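Local coordinates for ABC-type transport system, molybdenum-specific extracellular solute-binding protein (Clostridium difficile, PDB 4KD5), which probably binds molybdate or tungstate outside the cell and delivers it to an ABC transporter for uptake, at residues 25-28 with 29-33; 209-212 with 213-216; 97-101 with 102-106. One frame throughout, in Å; residues are numbered along the deposited sequence.

Three short-range contacts illustrate how one chain holds its turns by different means. Interactions 1 and 2 belong to the same region: the end of helix 17-28 and the last turns of helix 205-215 touch through Tyr27 and the two phenylalanines, and each also meets a second subunit. Interaction 2 has the more apolar side chains, with buried Phe211, Phe214 and Leu215, whereas interaction 1 joins the buried Tyr27 and Asp31 to more solvent-facing lysines and glutamates. Interaction 3 lies on the opposite side of the chain's centre, about 44 Å from interaction 1 and about 40 Å from interaction 2, centre to centre. Its loop relies on a buried aspartate bonded to backbone, and no other subunit reaches it.

Interaction 1. Residues 25-28 with 29-33; sequences EEYK and KVDSN
Tyr27 lays one face of its ring against the CB of Asp31, a CH-pi contact in which Asp31 CB stands 4.2 Å from the Tyr27 ring centroid, displaced toward the rim. The two side chains run alongside each other, with ring and carboxylate planes 39° apart. Tyr27 is set for this by its first torsion, CG anti to the backbone N (chi1 -167°), which puts the ring beside the carbonyl carbon, alongside the Asp31 side chain. Val30 comes in at about a right angle, and its CG2 lies 3.9 Å from Tyr27 CD1. In the backbone, Tyr27 O accepts from Val30 N at 3.1 Å; a second, weak bond comes from Asp31 N. Both bonds lie where helix 17-28 gives way to the loop before strand 34-41. Lys29 folds back along residues 25-26, where its NZ forms a long salt bridge of 4.0 Å with Glu26 OE2; Glu26 OE1 is equally far, so the lysine faces the whole carboxylate. Lys29 CD rests 3.3 Å from Glu25 O. Farther on, Asn33 N donates to Asp31 OD2 at 3.2 Å, closing an Asx turn. The Tyr27 hydroxyl bonds to Lys210 NZ of the second subunit, which also forms a weak, long ion pair with Asp31 OD1. The chemistry is therefore divided: apolar and carbonyl contacts surround Tyr27, while that second-subunit lysine may modestly favour a charged Asp31.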
ATOM      1  N   GLU A  25      -5.886   5.491  19.645  1.00 58.82           N
ATOM      2  CA  GLU A  25      -5.259   6.775  19.965  1.00 67.19           C
ATOM      3  C   GLU A  25      -3.771   6.790  19.627  1.00 69.50           C
ATOM      4  O   GLU A  25      -3.206   7.841  19.331  1.00 77.05           O
ATOM      5  CB  GLU A  25      -5.486   7.147  21.439  1.00 69.68           C
ATOM      6  CG  GLU A  25      -4.334   6.792  22.385  1.00 78.59           C
ATOM      7  CD  GLU A  25      -3.613   8.023  22.910  1.00 90.05           C
ATOM      8  OE1 GLU A  25      -2.898   7.914  23.930  1.00 92.25           O
ATOM      9  OE2 GLU A  25      -3.755   9.101  22.296  1.00 96.36           O
ATOM     10  N   GLU A  26      -3.143   5.619  19.655  1.00 58.28           N
ATOM     11  CA  GLU A  26      -1.709   5.520  19.410  1.00 56.96           C
ATOM     12  C   GLU A  26      -1.386   5.431  17.924  1.00 49.39           C
ATOM     13  O   GLU A  26      -0.337   5.897  17.485  1.00 57.49           O
ATOM     14  CB  GLU A  26      -1.133   4.312  20.154  1.00 61.59           C
ATOM     15  CG  GLU A  26       0.288   4.488  20.659  1.00 78.62           C
ATOM     16  CD  GLU A  26       0.365   5.331  21.918  1.00 88.29           C
ATOM     17  OE1 GLU A  26       1.476   5.469  22.472  1.00 95.61           O
ATOM     18  OE2 GLU A  26      -0.680   5.856  22.356  1.00 90.10           O
ATOM     19  N   TYR A  27      -2.284   4.828  17.151  1.00 43.05           N
ATOM     20  CA  TYR A  27      -2.096   4.741  15.707  1.00 46.69           C
ATOM     21  C   TYR A  27      -2.368   6.090  15.071  1.00 49.87           C
ATOM     22  O   TYR A  27      -1.775   6.441  14.052  1.00 46.87           O
ATOM     23  CB  TYR A  27      -3.010   3.684  15.090  1.00 45.85           C
ATOM     24  CG  TYR A  27      -2.631   3.337  13.672  1.00 44.08           C
ATOM     25  CD1 TYR A  27      -1.435   2.694  13.402  1.00 36.60           C
ATOM     26  CD2 TYR A  27      -3.463   3.649  12.606  1.00 43.16           C
ATOM     27  CE1 TYR A  27      -1.071   2.372  12.117  1.00 40.47           C
ATOM     28  CE2 TYR A  27      -3.108   3.328  11.309  1.00 37.27           C
ATOM     29  CZ  TYR A  27      -1.909   2.688  11.077  1.00 43.42           C
ATOM     30  OH  TYR A  27      -1.532   2.353   9.804  1.00 42.20           O
ATOM     31  N   LYS A  28      -3.281   6.840  15.677  1.00 51.51           N
ATOM     32  CA  LYS A  28      -3.631   8.163  15.189  1.00 54.16           C
ATOM     33  C   LYS A  28      -2.413   9.082  15.241  1.00 53.99           C
ATOM     34  O   LYS A  28      -2.269   9.982  14.413  1.00 57.13           O
ATOM     35  CB  LYS A  28      -4.785   8.743  16.013  1.00 60.81           C
ATOM     36  CG  LYS A  28      -5.354  10.041  15.465  1.00 73.01           C
ATOM     37  CD  LYS A  28      -5.853   9.864  14.036  1.00 80.63           C
ATOM     38  CE  LYS A  28      -6.232  11.201  13.416  1.00 87.49           C
ATOM     39  NZ  LYS A  28      -6.721  11.036  12.017  1.00 89.98           N
ATOM     40  N   LYS A  29      -1.531   8.832  16.204  1.00 53.10           N
ATOM     41  CA  LYS A  29      -0.329   9.642  16.390  1.00 57.96           C
ATOM     42  C   LYS A  29       0.757   9.352  15.357  1.00 59.37           C
ATOM     43  O   LYS A  29       1.623  10.187  15.112  1.00 67.30           O
ATOM     44  CB  LYS A  29       0.218   9.458  17.809  1.00 50.39           C
ATOM     45  CG  LYS A  29      -0.669  10.061  18.882  1.00 68.86           C
ATOM     46  CD  LYS A  29      -0.438   9.436  20.258  1.00 67.67           C
ATOM     47  CE  LYS A  29       0.938   9.750  20.818  1.00 71.27           C
ATOM     48  NZ  LYS A  29       1.010   9.477  22.286  1.00 76.46           N
ATOM     49  N   VAL A  30       0.697   8.170  14.751  1.00 58.44           N
ATOM     50  CA  VAL A  30       1.679   7.766  13.741  1.00 56.88           C
ATOM     51  C   VAL A  30       1.096   7.708  12.325  1.00 58.01           C
ATOM     52  O   VAL A  30       1.807   7.418  11.366  1.00 66.86           O
ATOM     53  CB  VAL A  30       2.340   6.411  14.094  1.00 60.73           C
ATOM     54  CG1 VAL A  30       3.184   6.541  15.349  1.00 61.33           C
ATOM     55  CG2 VAL A  30       1.279   5.341  14.285  1.00 41.90           C
ATOM     56  N   ASP A  31      -0.200   7.986  12.205  1.00 56.09           N
ATOM     57  CA  ASP A  31      -0.880   8.016  10.908  1.00 56.15           C
ATOM     58  C   ASP A  31      -2.204   8.774  11.010  1.00 59.07           C
ATOM     59  O   ASP A  31      -3.233   8.186  11.339  1.00 57.02           O
ATOM     60  CB  ASP A  31      -1.138   6.588  10.407  1.00 55.49           C
ATOM     61  CG  ASP A  31      -1.401   6.529   8.912  1.00 66.24           C
ATOM     62  OD1 ASP A  31      -1.059   5.502   8.293  1.00 74.50           O
ATOM     63  OD2 ASP A  31      -1.936   7.509   8.352  1.00 63.28           O
ATOM     64  N   SER A  32      -2.169  10.075  10.731  1.00 51.45           N
ATOM     65  CA  SER A  32      -3.358  10.925  10.814  1.00 63.49           C
ATOM     66  C   SER A  32      -4.423  10.578   9.777  1.00 64.75           C
ATOM     67  O   SER A  32      -5.591  10.927   9.934  1.00 67.50           O
ATOM     68  CB  SER A  32      -2.970  12.400  10.670  1.00 62.96           C
ATOM     69  OG  SER A  32      -2.108  12.813  11.704  1.00 73.38           O
ATOM     70  N   ASN A  33      -4.016   9.890   8.717  1.00 63.36           N
ATOM     71  CA  ASN A  33      -4.891   9.657   7.570  1.00 67.13           C
ATOM     72  C   ASN A  33      -5.866   8.487   7.697  1.00 65.56           C
ATOM     73  O   ASN A  33      -6.692   8.270   6.811  1.00 69.52           O
ATOM     74  CB  ASN A  33      -4.061   9.500   6.296  1.00 69.78           C
ATOM     75  CG  ASN A  33      -3.998  10.775   5.484  1.00 76.58           C
ATOM     76  OD1 ASN A  33      -4.475  10.824   4.349  1.00 84.09           O
ATOM     77  ND2 ASN A  33      -3.415  11.820   6.063  1.00 78.76           N
TER

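Interaction 2. Residues 209-212 with 213-216; sequences KKFE and EFLL
Leu215 sits over one face of the Phe211 ring, its CG 4.2 Å above the ring plane and offset toward the rim. The branches divide the work: Leu215 CD2 touches Phe211 CZ at 3.8 Å, and Leu215 CD1 approaches Phe211 CE2 at 4.0 Å. One residue further on, Glu212 and Leu216 lie side by side, Glu212 OE1 3.8 Å from Leu216 CD1. The glutamate reaches this far because its chain is extended beyond CG, which stands anti to the backbone N (chi1 -176°). The helical backbone sets these spacings of four residues: Glu213 N donates to Lys209 O at 3.0 Å and Leu216 N to Glu212 O at 3.1 Å, while the bonds from Phe214 N to Lys210 O and from Leu215 N to Phe211 O are weak. In the conformer given here, one of two, Glu213 OE2 is hydrogen-bonded to Ser32 OG of the second subunit. Within its own chain, helix 205-215 lies against helix 17-28: Tyr27 meets Phe211 edge-to-face and Phe214 with planes at about 55°, and Ile23 touches Phe211, Phe214 and Leu215. Glu212 packs on Val196 and Val198 of strand 193-198, and Leu215 and Leu216 pack on Leu84 of strand 82-94.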
ATOM      1  N   LYS A 209      -3.159  -3.883   5.801  1.00 47.96           N
ATOM      2  CA  LYS A 209      -1.875  -4.532   6.042  1.00 46.61           C
ATOM      3  C   LYS A 209      -0.961  -3.649   6.883  1.00 49.47           C
ATOM      4  O   LYS A 209      -0.233  -4.131   7.747  1.00 48.61           O
ATOM      5  CB  LYS A 209      -1.182  -4.870   4.717  1.00 48.25           C
ATOM      6  CG  LYS A 209      -1.868  -5.929   3.871  1.00 51.61           C
ATOM      7  CD  LYS A 209      -0.898  -6.489   2.820  1.00 59.11           C
ATOM      8  CE  LYS A 209      -1.604  -7.419   1.835  1.00 63.46           C
ATOM      9  NZ  LYS A 209      -0.665  -8.260   1.031  1.00 60.45           N
ATOM     10  N   LYS A 210      -0.998  -2.349   6.613  1.00 53.12           N
ATOM     11  CA  LYS A 210      -0.169  -1.395   7.342  1.00 57.55           C
ATOM     12  C   LYS A 210      -0.621  -1.241   8.790  1.00 52.25           C
ATOM     13  O   LYS A 210       0.201  -1.097   9.689  1.00 53.37           O
ATOM     14  CB  LYS A 210      -0.158  -0.033   6.642  1.00 56.99           C
ATOM     15  CG  LYS A 210       1.053   0.218   5.751  1.00 61.43           C
ATOM     16  CD  LYS A 210       1.176  -0.807   4.633  1.00 66.64           C
ATOM     17  CE  LYS A 210       2.381  -0.519   3.744  1.00 72.41           C
ATOM     18  NZ  LYS A 210       3.669  -0.531   4.499  1.00 74.55           N
ATOM     19  N   PHE A 211      -1.930  -1.268   9.018  1.00 43.74           N
ATOM     20  CA  PHE A 211      -2.440  -1.208  10.382  1.00 40.35           C
ATOM     21  C   PHE A 211      -2.171  -2.508  11.124  1.00 41.56           C
ATOM     22  O   PHE A 211      -1.962  -2.504  12.334  1.00 53.26           O
ATOM     23  CB  PHE A 211      -3.933  -0.881  10.427  1.00 39.25           C
ATOM     24  CG  PHE A 211      -4.520  -0.957  11.810  1.00 43.95           C
ATOM     25  CD1 PHE A 211      -4.089  -0.093  12.808  1.00 46.41           C
ATOM     26  CD2 PHE A 211      -5.491  -1.896  12.117  1.00 43.03           C
ATOM     27  CE1 PHE A 211      -4.624  -0.164  14.088  1.00 51.37           C
ATOM     28  CE2 PHE A 211      -6.030  -1.971  13.393  1.00 43.62           C
ATOM     29  CZ  PHE A 211      -5.596  -1.104  14.377  1.00 49.05           C
ATOM     30  N   GLU A 212      -2.186  -3.621  10.401  1.00 43.76           N
ATOM     31  CA  GLU A 212      -1.880  -4.913  11.006  1.00 52.90           C
ATOM     32  C   GLU A 212      -0.427  -4.949  11.471  1.00 49.57           C
ATOM     33  O   GLU A 212      -0.118  -5.505  12.527  1.00 53.92           O
ATOM     34  CB  GLU A 212      -2.152  -6.065  10.032  1.00 51.80           C
ATOM     35  CG  GLU A 212      -1.932  -7.442  10.649  1.00 52.12           C
ATOM     36  CD  GLU A 212      -2.048  -8.580   9.651  1.00 52.81           C
ATOM     37  OE1 GLU A 212      -1.283  -9.554   9.790  1.00 55.85           O
ATOM     38  OE2 GLU A 212      -2.903  -8.511   8.743  1.00 54.01           O
ATOM     39  N   GLU A 213       0.472  -4.357  10.692  0.54 47.63           N
ATOM     40  CA  GLU A 213       1.879  -4.358  11.078  0.54 49.89           C
ATOM     41  C   GLU A 213       2.171  -3.458  12.275  0.54 49.33           C
ATOM     42  O   GLU A 213       3.173  -3.642  12.957  0.54 50.66           O
ATOM     43  CB  GLU A 213       2.794  -4.035   9.894  0.54 48.46           C
ATOM     44  CG  GLU A 213       3.573  -5.244   9.375  0.54 50.81           C
ATOM     45  CD  GLU A 213       4.514  -5.844  10.414  0.54 53.87           C
ATOM     46  OE1 GLU A 213       4.857  -7.037  10.282  0.54 57.66           O
ATOM     47  OE2 GLU A 213       4.921  -5.127  11.355  0.54 52.20           O
ATOM     48  N   PHE A 214       1.291  -2.498  12.543  1.00 43.06           N
ATOM     49  CA  PHE A 214       1.422  -1.689  13.749  1.00 46.12           C
ATOM     50  C   PHE A 214       1.117  -2.555  14.964  1.00 40.98           C
ATOM     51  O   PHE A 214       1.764  -2.445  16.001  1.00 46.26           O
ATOM     52  CB  PHE A 214       0.483  -0.481  13.723  1.00 42.11           C
ATOM     53  CG  PHE A 214       0.422   0.261  15.028  1.00 47.91           C
ATOM     54  CD1 PHE A 214       1.504   1.011  15.465  1.00 54.46           C
ATOM     55  CD2 PHE A 214      -0.717   0.209  15.819  1.00 43.06           C
ATOM     56  CE1 PHE A 214       1.455   1.697  16.673  1.00 53.87           C
ATOM     57  CE2 PHE A 214      -0.776   0.892  17.026  1.00 46.86           C
ATOM     58  CZ  PHE A 214       0.314   1.639  17.452  1.00 51.33           C
ATOM     59  N   LEU A 215       0.119  -3.417  14.811  1.00 43.70           N
ATOM     60  CA  LEU A 215      -0.283  -4.339  15.864  1.00 47.94           C
ATOM     61  C   LEU A 215       0.832  -5.335  16.166  1.00 49.88           C
ATOM     62  O   LEU A 215       1.056  -5.698  17.320  1.00 46.27           O
ATOM     63  CB  LEU A 215      -1.556  -5.083  15.450  1.00 46.09           C
ATOM     64  CG  LEU A 215      -2.776  -4.240  15.087  1.00 48.66           C
ATOM     65  CD1 LEU A 215      -3.947  -5.117  14.656  1.00 48.67           C
ATOM     66  CD2 LEU A 215      -3.180  -3.371  16.259  1.00 45.37           C
ATOM     67  N   LEU A 216       1.533  -5.761  15.120  1.00 44.55           N
ATOM     68  CA  LEU A 216       2.597  -6.751  15.243  1.00 43.71           C
ATOM     69  C   LEU A 216       3.934  -6.094  15.581  1.00 51.63           C
ATOM     70  O   LEU A 216       4.946  -6.775  15.753  1.00 53.94           O
ATOM     71  CB  LEU A 216       2.712  -7.566  13.951  1.00 39.56           C
ATOM     72  CG  LEU A 216       1.455  -8.305  13.493  1.00 44.88           C
ATOM     73  CD1 LEU A 216       1.609  -8.843  12.082  1.00 38.06           C
ATOM     74  CD2 LEU A 216       1.120  -9.444  14.446  1.00 43.63           C
TER

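Interaction 3. Residues 97-101 with 102-106; sequences SSVSG and MKDLT. With FMT (formic acid), chain E.
Asp104 turns its carboxylate back to the chain before it, where OD1 accepts from Ser100 N at 3.0 Å. The bond is fairly straight, with an N-H...O angle of 154°, but the donor stands above the carboxylate plane. The first torsion of the aspartate explains the reach: with chi1 at -63°, CG lies beside its own backbone N and anti to the carbonyl carbon, directing the group toward Ser100 and Gly101. Asp104 N in turn donates to Gly101 O at 3.1 Å, so one residue binds the preceding loop residues through both backbone and side chain. Ser100 CB comes within 3.2 Å of Asp104 OD1, and Val99 slides past the aspartate in the opposite direction, its CG1 4.0 Å from Asp104 CB.

Met102, present as selenomethionine, bends at both chi2 and chi3, and its side chain packs on Leu91, Phe166 and Leu134, while its backbone N donates to Glu182 OE2. Leu105 also packs on Leu91, Val164 and Phe166. A formic acid, probably from the crystallisation liquor, accepts a weak bond from Lys103 N through O2.

Upstream, Ser97 OG accepts from Val99 N at 3.1 Å, which is an ST turn. Residues 102-106 have helical backbone angles but not the regular bonds of a helix; Leu105 N bonds to Met102 O, three residues back, and Thr106 N to Lys103 O only weakly. The whole belongs to the connection between strands 82-94 and 113-116 in the alpha/beta fold of this solute-binding protein, away from the predicted molybdate site.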
ATOM      1  N   SER A  97      -4.272 -13.298  50.644  1.00 85.29           N
ATOM      2  CA  SER A  97      -4.478 -14.743  50.771  1.00 84.89           C
ATOM      3  C   SER A  97      -3.316 -15.541  51.367  1.00 91.99           C
ATOM      4  O   SER A  97      -3.522 -16.359  52.269  1.00100.50           O
ATOM      5  CB  SER A  97      -4.840 -15.328  49.405  1.00 79.89           C
ATOM      6  OG  SER A  97      -4.487 -16.695  49.323  1.00 78.45           O
ATOM      7  N   SER A  98      -2.115 -15.306  50.842  1.00 87.03           N
ATOM      8  CA  SER A  98      -0.907 -16.066  51.197  1.00 92.06           C
ATOM      9  C   SER A  98      -0.862 -17.506  50.651  1.00 83.60           C
ATOM     10  O   SER A  98      -0.120 -18.345  51.166  1.00 84.19           O
ATOM     11  CB  SER A  98      -0.628 -16.039  52.710  1.00108.71           C
ATOM     12  OG  SER A  98      -0.413 -14.715  53.171  1.00118.90           O
ATOM     13  N   VAL A  99      -1.641 -17.789  49.607  1.00 69.91           N
ATOM     14  CA  VAL A  99      -1.452 -19.017  48.834  1.00 77.65           C
ATOM     15  C   VAL A  99      -0.166 -18.875  48.010  1.00 83.06           C
ATOM     16  O   VAL A  99       0.038 -17.860  47.342  1.00 83.66           O
ATOM     17  CB  VAL A  99      -2.651 -19.311  47.904  1.00 67.92           C
ATOM     18  CG1 VAL A  99      -2.310 -20.427  46.931  1.00 62.82           C
ATOM     19  CG2 VAL A  99      -3.870 -19.703  48.720  1.00 63.19           C
ATOM     20  N   SER A 100       0.696 -19.888  48.061  1.00 90.77           N
ATOM     21  CA  SER A 100       2.041 -19.801  47.480  1.00 95.00           C
ATOM     22  C   SER A 100       2.127 -20.098  45.981  1.00 84.87           C
ATOM     23  O   SER A 100       2.778 -19.365  45.234  1.00 82.89           O
ATOM     24  CB  SER A 100       3.004 -20.713  48.242  1.00106.27           C
ATOM     25  OG  SER A 100       4.179 -20.957  47.489  1.00112.04           O
ATOM     26  N   GLY A 101       1.488 -21.179  45.543  1.00 78.32           N
ATOM     27  CA  GLY A 101       1.573 -21.590  44.149  1.00 73.20           C
ATOM     28  C   GLY A 101       0.702 -22.771  43.758  1.00 72.83           C
ATOM     29  O   GLY A 101      -0.240 -23.121  44.469  1.00 78.71           O
HETATM   30  N   MSE A 102       1.029 -23.381  42.619  1.00 70.91           N
HETATM   31  CA  MSE A 102       0.280 -24.521  42.094  1.00 66.28           C
HETATM   32  C   MSE A 102       0.385 -25.749  42.992  1.00 73.20           C
HETATM   33  O   MSE A 102      -0.536 -26.561  43.043  1.00 76.22           O
HETATM   34  CB  MSE A 102       0.748 -24.877  40.678  1.00 60.89           C
HETATM   35  CG  MSE A 102       0.378 -23.864  39.606  1.00 59.17           C
HETATM   36 SE   MSE A 102      -1.513 -23.849  39.140  0.75 73.68          SE
HETATM   37  CE  MSE A 102      -1.608 -25.626  38.369  1.00 51.59           C
ATOM     38  N   LYS A 103       1.511 -25.886  43.687  1.00 75.61           N
ATOM     39  CA  LYS A 103       1.704 -26.993  44.619  1.00 80.43           C
ATOM     40  C   LYS A 103       0.666 -26.954  45.738  1.00 85.18           C
ATOM     41  O   LYS A 103       0.269 -27.992  46.266  1.00 86.50           O
ATOM     42  CB  LYS A 103       3.125 -26.964  45.204  1.00 85.82           C
ATOM     43  CG  LYS A 103       3.949 -28.215  44.903  1.00 90.91           C
ATOM     44  CD  LYS A 103       5.454 -28.011  45.126  1.00 97.49           C
ATOM     45  CE  LYS A 103       5.835 -27.934  46.602  1.00102.78           C
ATOM     46  NZ  LYS A 103       5.866 -26.534  47.109  1.00102.35           N
ATOM     47  N   ASP A 104       0.216 -25.748  46.075  1.00 85.58           N
ATOM     48  CA  ASP A 104      -0.743 -25.546  47.158  1.00 88.22           C
ATOM     49  C   ASP A 104      -2.167 -25.996  46.813  1.00 79.47           C
ATOM     50  O   ASP A 104      -3.049 -25.985  47.672  1.00 77.01           O
ATOM     51  CB  ASP A 104      -0.745 -24.078  47.591  1.00 96.12           C
ATOM     52  CG  ASP A 104       0.588 -23.638  48.166  1.00108.38           C
ATOM     53  OD1 ASP A 104       0.595 -22.691  48.979  1.00116.38           O
ATOM     54  OD2 ASP A 104       1.624 -24.238  47.808  1.00109.96           O
ATOM     55  N   LEU A 105      -2.390 -26.384  45.560  1.00 70.48           N
ATOM     56  CA  LEU A 105      -3.693 -26.906  45.145  1.00 59.72           C
ATOM     57  C   LEU A 105      -3.987 -28.242  45.826  1.00 72.81           C
ATOM     58  O   LEU A 105      -5.133 -28.555  46.140  1.00 76.37           O
ATOM     59  CB  LEU A 105      -3.758 -27.086  43.626  1.00 51.94           C
ATOM     60  CG  LEU A 105      -3.723 -25.874  42.704  1.00 47.49           C
ATOM     61  CD1 LEU A 105      -3.881 -26.305  41.255  1.00 42.10           C
ATOM     62  CD2 LEU A 105      -4.822 -24.909  43.072  1.00 49.85           C
ATOM     63  N   THR A 106      -2.937 -29.024  46.056  1.00 75.46           N
ATOM     64  CA  THR A 106      -3.072 -30.372  46.605  1.00 75.10           C
ATOM     65  C   THR A 106      -3.164 -30.371  48.133  1.00 78.40           C
ATOM     66  O   THR A 106      -3.645 -31.329  48.737  1.00 80.77           O
ATOM     67  CB  THR A 106      -1.901 -31.256  46.169  1.00 80.28           C
ATOM     68  OG1 THR A 106      -1.405 -30.803  44.905  1.00 74.46           O
ATOM     69  CG2 THR A 106      -2.339 -32.700  46.050  1.00 88.22           C
TER
HETATM   70  C   FMT E 300       4.834 -25.114  41.312  1.00 91.78           C
HETATM   71  O1  FMT E 300       4.253 -25.054  40.229  1.00 88.21           O
HETATM   72  O2  FMT E 300       4.408 -24.613  42.352  1.00 91.60           O